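Local structure of adhesin (Neisseria gonorrhoeae, 6GQ4) at residues Met49-Asp54 with Met59-Gly64; Val25-Asn30 with Lys79-Gln84. The protein is a gonococcal adhesin and vaccine candidate that elicits bactericidal antibodies in mice, and it may also inhibit lysozyme as MliC-like proteins do. All coordinates share one frame; numbering follows the deposited sequence.

Contact 1: Met49-Asp54 with Met59-Gly64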
loop_
_atom_site.group_PDB
_atom_site.type_symbol
_atom_site.label_atom_id
_atom_site.label_comp_id
_atom_site.label_asym_id
_atom_site.label_seq_id
_atom_site.Cartn_x
_atom_site.Cartn_y
_atom_site.Cartn_z
ATOM N N MET A 49 -7.183 4.084 -1.014
ATOM C CA MET A 49 -6.198 5.167 -1.060
ATOM C C MET A 49 -5.668 5.272 -2.508
ATOM O O MET A 49 -4.822 4.484 -2.900
ATOM C CB MET A 49 -5.012 4.920 -0.128
ATOM C CG MET A 49 -5.416 4.940 1.358
ATOM S SD MET A 49 -4.181 4.143 2.461
ATOM C CE MET A 49 -4.559 2.411 2.181
ATOM N N PRO A 50 -6.209 6.182 -3.318
ATOM C CA PRO A 50 -5.707 6.306 -4.711
ATOM C C PRO A 50 -4.228 6.696 -4.726
ATOM O O PRO A 50 -3.731 7.384 -3.792
ATOM C CB PRO A 50 -6.533 7.455 -5.299
ATOM C CG PRO A 50 -7.759 7.466 -4.411
ATOM C CD PRO A 50 -7.260 7.159 -3.012
ATOM N N ILE A 51 -3.490 6.260 -5.741
ATOM C CA ILE A 51 -2.109 6.669 -5.856
ATOM C C ILE A 51 -2.055 8.209 -5.892
ATOM O O ILE A 51 -2.899 8.884 -6.471
ATOM C CB ILE A 51 -1.405 6.041 -7.073
ATOM C CG1 ILE A 51 0.120 6.217 -6.969
ATOM C CG2 ILE A 51 -1.954 6.552 -8.428
ATOM C CD1 ILE A 51 0.903 5.406 -7.977
ATOM N N ASN A 52 -1.103 8.751 -5.122
ATOM C CA ASN A 52 -0.963 10.198 -5.006
ATOM C C ASN A 52 0.172 10.642 -5.938
ATOM O O ASN A 52 1.340 10.380 -5.687
ATOM C CB ASN A 52 -0.715 10.597 -3.543
ATOM C CG ASN A 52 -0.714 12.091 -3.377
ATOM O OD1 ASN A 52 -0.102 12.766 -4.192
ATOM N ND2 ASN A 52 -1.349 12.603 -2.309
ATOM N N LEU A 53 -0.201 11.187 -7.084
ATOM C CA LEU A 53 0.772 11.563 -8.070
ATOM C C LEU A 53 1.391 12.942 -7.774
ATOM O O LEU A 53 2.328 13.336 -8.506
ATOM C CB LEU A 53 0.080 11.568 -9.439
ATOM C CG LEU A 53 -0.488 10.228 -9.905
ATOM C CD1 LEU A 53 -1.160 10.343 -11.257
ATOM C CD2 LEU A 53 0.558 9.151 -9.908
ATOM N N ASP A 54 0.896 13.672 -6.788
ATOM C CA ASP A 54 1.578 14.889 -6.275
ATOM C C ASP A 54 2.831 14.544 -5.451
ATOM O O ASP A 54 3.837 15.277 -5.514
ATOM C CB ASP A 54 0.604 15.756 -5.490
ATOM C CG ASP A 54 -0.597 16.194 -6.315
ATOM O OD1 ASP A 54 -0.420 16.429 -7.534
ATOM O OD2 ASP A 54 -1.681 16.410 -5.712
ATOM N N MET A 59 11.414 7.177 -6.691
ATOM C CA MET A 59 12.006 6.433 -5.584
ATOM C C MET A 59 10.944 5.964 -4.581
ATOM O O MET A 59 11.126 4.953 -3.905
ATOM C CB MET A 59 13.002 7.334 -4.844
ATOM C CG MET A 59 14.224 7.757 -5.632
ATOM S SD MET A 59 15.269 6.370 -6.088
ATOM C CE MET A 59 15.874 5.793 -4.507
ATOM N N ASP A 60 9.856 6.723 -4.453
ATOM C CA ASP A 60 8.871 6.552 -3.431
ATOM C C ASP A 60 7.468 6.626 -4.004
ATOM O O ASP A 60 7.122 7.528 -4.783
ATOM C CB ASP A 60 8.982 7.628 -2.366
ATOM C CG ASP A 60 10.251 7.430 -1.518
ATOM O OD1 ASP A 60 10.232 6.522 -0.614
ATOM O OD2 ASP A 60 11.239 7.996 -1.863
ATOM N N THR A 61 6.597 5.719 -3.543
ATOM C CA THR A 61 5.199 5.764 -3.919
ATOM C C THR A 61 4.339 6.042 -2.673
ATOM O O THR A 61 4.576 5.402 -1.653
ATOM C CB THR A 61 4.743 4.450 -4.561
ATOM O OG1 THR A 61 5.689 4.089 -5.583
ATOM C CG2 THR A 61 3.353 4.594 -5.137
ATOM N N PHE A 62 3.342 6.905 -2.811
ATOM C CA PHE A 62 2.414 7.255 -1.787
ATOM C C PHE A 62 0.999 7.108 -2.294
ATOM O O PHE A 62 0.671 7.488 -3.437
ATOM C CB PHE A 62 2.549 8.734 -1.357
ATOM C CG PHE A 62 3.916 9.047 -0.829
ATOM C CD1 PHE A 62 4.212 8.888 0.502
ATOM C CD2 PHE A 62 4.934 9.455 -1.667
ATOM C CE1 PHE A 62 5.484 9.149 0.989
ATOM C CE2 PHE A 62 6.202 9.747 -1.177
ATOM C CZ PHE A 62 6.482 9.538 0.144
ATOM N N TYR A 63 0.163 6.522 -1.440
ATOM C CA TYR A 63 -1.257 6.362 -1.691
ATOM C C TYR A 63 -2.036 7.140 -0.642
ATOM O O TYR A 63 -1.690 6.970 0.512
ATOM C CB TYR A 63 -1.662 4.875 -1.671
ATOM C CG TYR A 63 -0.876 3.987 -2.627
ATOM C CD1 TYR A 63 0.330 3.441 -2.252
ATOM C CD2 TYR A 63 -1.332 3.718 -3.909
ATOM C CE1 TYR A 63 1.096 2.635 -3.055
ATOM C CE2 TYR A 63 -0.588 2.894 -4.711
ATOM C CZ TYR A 63 0.604 2.319 -4.310
ATOM O OH TYR A 63 1.460 1.560 -5.119
ATOM N N GLY A 64 -3.099 7.817 -1.061
ATOM C CA GLY A 64 -4.005 8.518 -0.153
ATOM C C GLY A 64 -3.870 10.021 -0.285
ATOM O O GLY A 64 -2.880 10.553 -0.801
#
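I51 and Y63 face each other as a single antiparallel, non-hydrogen-bonded pair. Backbone bonds flank the pair. G64 N gives a hydrogen bond to P50 O (2.8 Å), and N52 N gives one to F62 O (2.8 Å). Both are nearly straight. The CA-H of Y63 adds a weaker contact to P50 O.

One side-chain bond adds to these. N52 ND2 donates to G64 O at 3.0 Å, with 167° at the hydrogen. The acceptor lies in the amide plane of N52, and the donor lies in the carbonyl plane of G64. With chi1 at -174°, CG of N52 points away from the backbone N, and the amide meets the G64 carbonyl nearly in a shared plane. The other amide atom, OD1, accepts from K55 N, so the flat group is held at both ends.

M49 CB meets Y63 CB at 3.7 Å. I51 CB rests 3.9 Å from Y63 CD2. The I51 and T61 side chains cross at a slant, with I51 CD1 3.8 Å from T61 CG2.

Y63 OH bonds to T35 OG1 of strand 35-42, and Y63 also packs on L71. Strand 35-42 pairs with strand 45-50, and strand 70-73 pairs with strand 61-63. The bridge at I51, at the end of strand 45-50, brings the two edge strands together. This closes the sheet, consistent with the barrel of the MliC-like fold.

Contact 2: Val25-Asn30 with Lys79-Gln84. With NA (sodium ion), chain B.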
loop_
_atom_site.group_PDB
_atom_site.type_symbol
_atom_site.label_atom_id
_atom_site.label_comp_id
_atom_site.label_asym_id
_atom_site.label_seq_id
_atom_site.Cartn_x
_atom_site.Cartn_y
_atom_site.Cartn_z
ATOM N N VAL A 25 -3.290 -5.699 1.962
ATOM C CA VAL A 25 -3.441 -4.533 1.095
ATOM C C VAL A 25 -3.681 -5.060 -0.342
ATOM O O VAL A 25 -2.935 -5.944 -0.772
ATOM C CB VAL A 25 -2.205 -3.606 1.075
ATOM C CG1 VAL A 25 -2.438 -2.411 0.156
ATOM C CG2 VAL A 25 -1.814 -3.145 2.451
ATOM N N THR A 26 -4.749 -4.551 -0.944
ATOM C CA THR A 26 -5.054 -4.854 -2.347
ATOM C C THR A 26 -4.597 -3.621 -3.164
ATOM O O THR A 26 -5.017 -2.513 -2.884
ATOM C CB THR A 26 -6.542 -5.137 -2.554
ATOM O OG1 THR A 26 -6.879 -6.265 -1.703
ATOM C CG2 THR A 26 -6.862 -5.372 -4.005
ATOM N N TYR A 27 -3.837 -3.898 -4.246
ATOM C CA TYR A 27 -3.376 -2.886 -5.165
ATOM C C TYR A 27 -4.071 -3.044 -6.514
ATOM O O TYR A 27 -4.190 -4.166 -6.965
ATOM C CB TYR A 27 -1.873 -2.991 -5.361
ATOM C CG TYR A 27 -1.093 -2.776 -4.084
ATOM C CD1 TYR A 27 -0.762 -1.503 -3.640
ATOM C CD2 TYR A 27 -0.614 -3.849 -3.363
ATOM C CE1 TYR A 27 -0.045 -1.349 -2.470
ATOM C CE2 TYR A 27 0.079 -3.716 -2.163
ATOM C CZ TYR A 27 0.399 -2.442 -1.747
ATOM O OH TYR A 27 1.089 -2.249 -0.577
ATOM N N GLY A 28 -4.577 -1.938 -7.027
ATOM C CA GLY A 28 -5.038 -1.870 -8.410
ATOM C C GLY A 28 -3.869 -1.574 -9.352
ATOM O O GLY A 28 -2.894 -0.898 -9.014
ATOM N N PHE A 29 -3.988 -2.165 -10.556
ATOM C CA PHE A 29 -2.951 -2.054 -11.569
ATOM C C PHE A 29 -3.595 -1.655 -12.883
ATOM O O PHE A 29 -4.708 -2.057 -13.186
ATOM C CB PHE A 29 -2.174 -3.345 -11.823
ATOM C CG PHE A 29 -1.309 -3.760 -10.670
ATOM C CD1 PHE A 29 -1.884 -4.454 -9.630
ATOM C CD2 PHE A 29 0.052 -3.463 -10.640
ATOM C CE1 PHE A 29 -1.125 -4.817 -8.535
ATOM C CE2 PHE A 29 0.815 -3.818 -9.537
ATOM C CZ PHE A 29 0.214 -4.540 -8.506
ATOM N N ASN A 30 -2.843 -0.862 -13.643
ATOM C CA ASN A 30 -3.270 -0.481 -14.967
ATOM C C ASN A 30 -2.600 -1.449 -15.955
ATOM O O ASN A 30 -1.791 -2.348 -15.598
ATOM C CB ASN A 30 -3.065 1.013 -15.249
ATOM C CG ASN A 30 -1.613 1.423 -15.286
ATOM O OD1 ASN A 30 -0.715 0.595 -15.521
ATOM N ND2 ASN A 30 -1.392 2.710 -15.040
ATOM N N LYS A 79 6.200 -5.924 -11.300
ATOM C CA LYS A 79 7.435 -6.645 -10.973
ATOM C C LYS A 79 7.725 -6.576 -9.464
ATOM O O LYS A 79 7.998 -7.587 -8.827
ATOM C CB LYS A 79 8.605 -6.072 -11.786
ATOM C CG LYS A 79 8.546 -6.344 -13.280
ATOM C CD LYS A 79 9.792 -5.931 -14.041
ATOM C CE LYS A 79 10.046 -4.439 -13.994
ATOM N NZ LYS A 79 8.939 -3.671 -14.610
ATOM N N SER A 80 7.636 -5.365 -8.899
ATOM C CA SER A 80 8.249 -5.016 -7.624
ATOM C C SER A 80 7.317 -5.199 -6.418
ATOM O O SER A 80 7.830 -5.253 -5.294
ATOM C CB SER A 80 8.763 -3.579 -7.617
ATOM O OG SER A 80 7.685 -2.662 -7.415
ATOM N N TYR A 81 5.997 -5.218 -6.653
ATOM C CA TYR A 81 5.056 -4.842 -5.625
ATOM C C TYR A 81 5.096 -5.839 -4.464
ATOM O O TYR A 81 4.769 -5.446 -3.303
ATOM C CB TYR A 81 3.652 -4.599 -6.164
ATOM C CG TYR A 81 2.917 -5.863 -6.443
ATOM C CD1 TYR A 81 3.277 -6.651 -7.537
ATOM C CD2 TYR A 81 2.009 -6.391 -5.537
ATOM C CE1 TYR A 81 2.622 -7.851 -7.781
ATOM C CE2 TYR A 81 1.346 -7.568 -5.796
ATOM C CZ TYR A 81 1.699 -8.331 -6.885
ATOM O OH TYR A 81 1.078 -9.531 -7.094
ATOM N N ARG A 82 5.424 -7.119 -4.717
ATOM C CA ARG A 82 5.337 -8.079 -3.605
ATOM C C ARG A 82 6.616 -8.141 -2.765
ATOM O O ARG A 82 6.656 -8.858 -1.752
ATOM C CB ARG A 82 5.042 -9.504 -4.071
ATOM C CG ARG A 82 3.946 -9.651 -5.117
ATOM C CD ARG A 82 3.494 -11.107 -5.316
ATOM N NE ARG A 82 2.813 -11.629 -4.145
ATOM C CZ ARG A 82 1.531 -11.421 -3.808
ATOM N NH1 ARG A 82 0.615 -10.936 -4.661
ATOM N NH2 ARG A 82 1.179 -11.768 -2.588
ATOM N N LYS A 83 7.627 -7.356 -3.123
ATOM C CA LYS A 83 8.863 -7.315 -2.377
ATOM C C LYS A 83 8.976 -6.044 -1.540
ATOM O O LYS A 83 9.883 -5.968 -0.719
ATOM C CB LYS A 83 10.038 -7.378 -3.349
ATOM C CG LYS A 83 10.229 -8.720 -4.026
ATOM C CD LYS A 83 11.536 -8.820 -4.809
ATOM C CE LYS A 83 11.586 -7.938 -6.043
ATOM N NZ LYS A 83 10.756 -8.497 -7.132
ATOM N N GLN A 84 8.119 -5.042 -1.748
ATOM C CA GLN A 84 8.364 -3.726 -1.109
ATOM C C GLN A 84 7.783 -3.726 0.311
ATOM O O GLN A 84 6.626 -4.094 0.559
ATOM C CB GLN A 84 7.807 -2.569 -1.939
ATOM C CG GLN A 84 8.449 -2.415 -3.320
ATOM C CD GLN A 84 9.840 -1.830 -3.277
ATOM O OE1 GLN A 84 10.631 -2.122 -2.380
ATOM N NE2 GLN A 84 10.153 -0.987 -4.253
HETATM NA NA NA B . 4.697 -5.038 -0.905
HETATM O O HOH W 1 4.432 -3.423 -1.045
#
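Y81 receives the edge of F29 on one face of its ring. This is a T-shaped (edge-to-face) pair, with centroids 5.0 Å apart and planes at 71°. The Y81 side chain leaves the loop with CG between the backbone N and the carbonyl carbon (chi1 78°), and this sends the ring toward strand 22-29.

CB lies at the margin of the contact, 4.2 Å from F29 CZ. CG is the atom most closely met, with F29 CZ 3.6 Å away. CD1 is next, 3.8 Å from the same CZ. The tip of F29 thus sits over the base of the Y81 ring, offset from its centre. CD2 also touches F29 CZ, and it looks on to Y27 CD2 at 4.3 Å in a looser apolar contact. The opposite face of the Y81 ring is covered by CG of R82. At the tip, OH accepts a hydrogen bond from R82 NH1 (2.8 Å, 154° at the hydrogen), close to the guanidinium plane. The same NH1 also bonds to T12 O. R82 therefore clasps the ring by both face and hydroxyl.

The backbone of the loop serves the sodium ion. Y81 O binds it at 2.4 Å and Q84 O at 2.6 Å. Y15 OH of strand 9-16 is a further ligand, and it is hydrogen-bonded to Y27 OH. Strand 22-29 thus supplies a second-shell residue to the site. K83 N bonds to S80 O, closing a turn over 80-83 that includes the Y81 carbonyl. The arrangement is a sodium site built from two loop carbonyls and a tyrosine hydroxyl of strand 9-16, with Y27, F29 and Y81 packing the loop against the antiparallel beta-barrel.

How the contacts relate
The centres of the two contacts lie 13 Å apart, and both reach the same antiparallel sheet within the ACP-like domain. Along the chain contact 1 is nested inside contact 2: 25-30 comes first, then 49-54 and 59-64, and 79-84 last. Contact 1 sits at the seam between strands 45-50 and 61-63. Contact 2 ties the loop between strands 70-73 and 86-89 to strand 22-29. They meet where Y63 OH packs 4.1 Å from Y27 CD1. M76 and L71 touch side chains of both contacts. One small domain thus carries both the seam of its sheet and, close by, a sodium-binding loop.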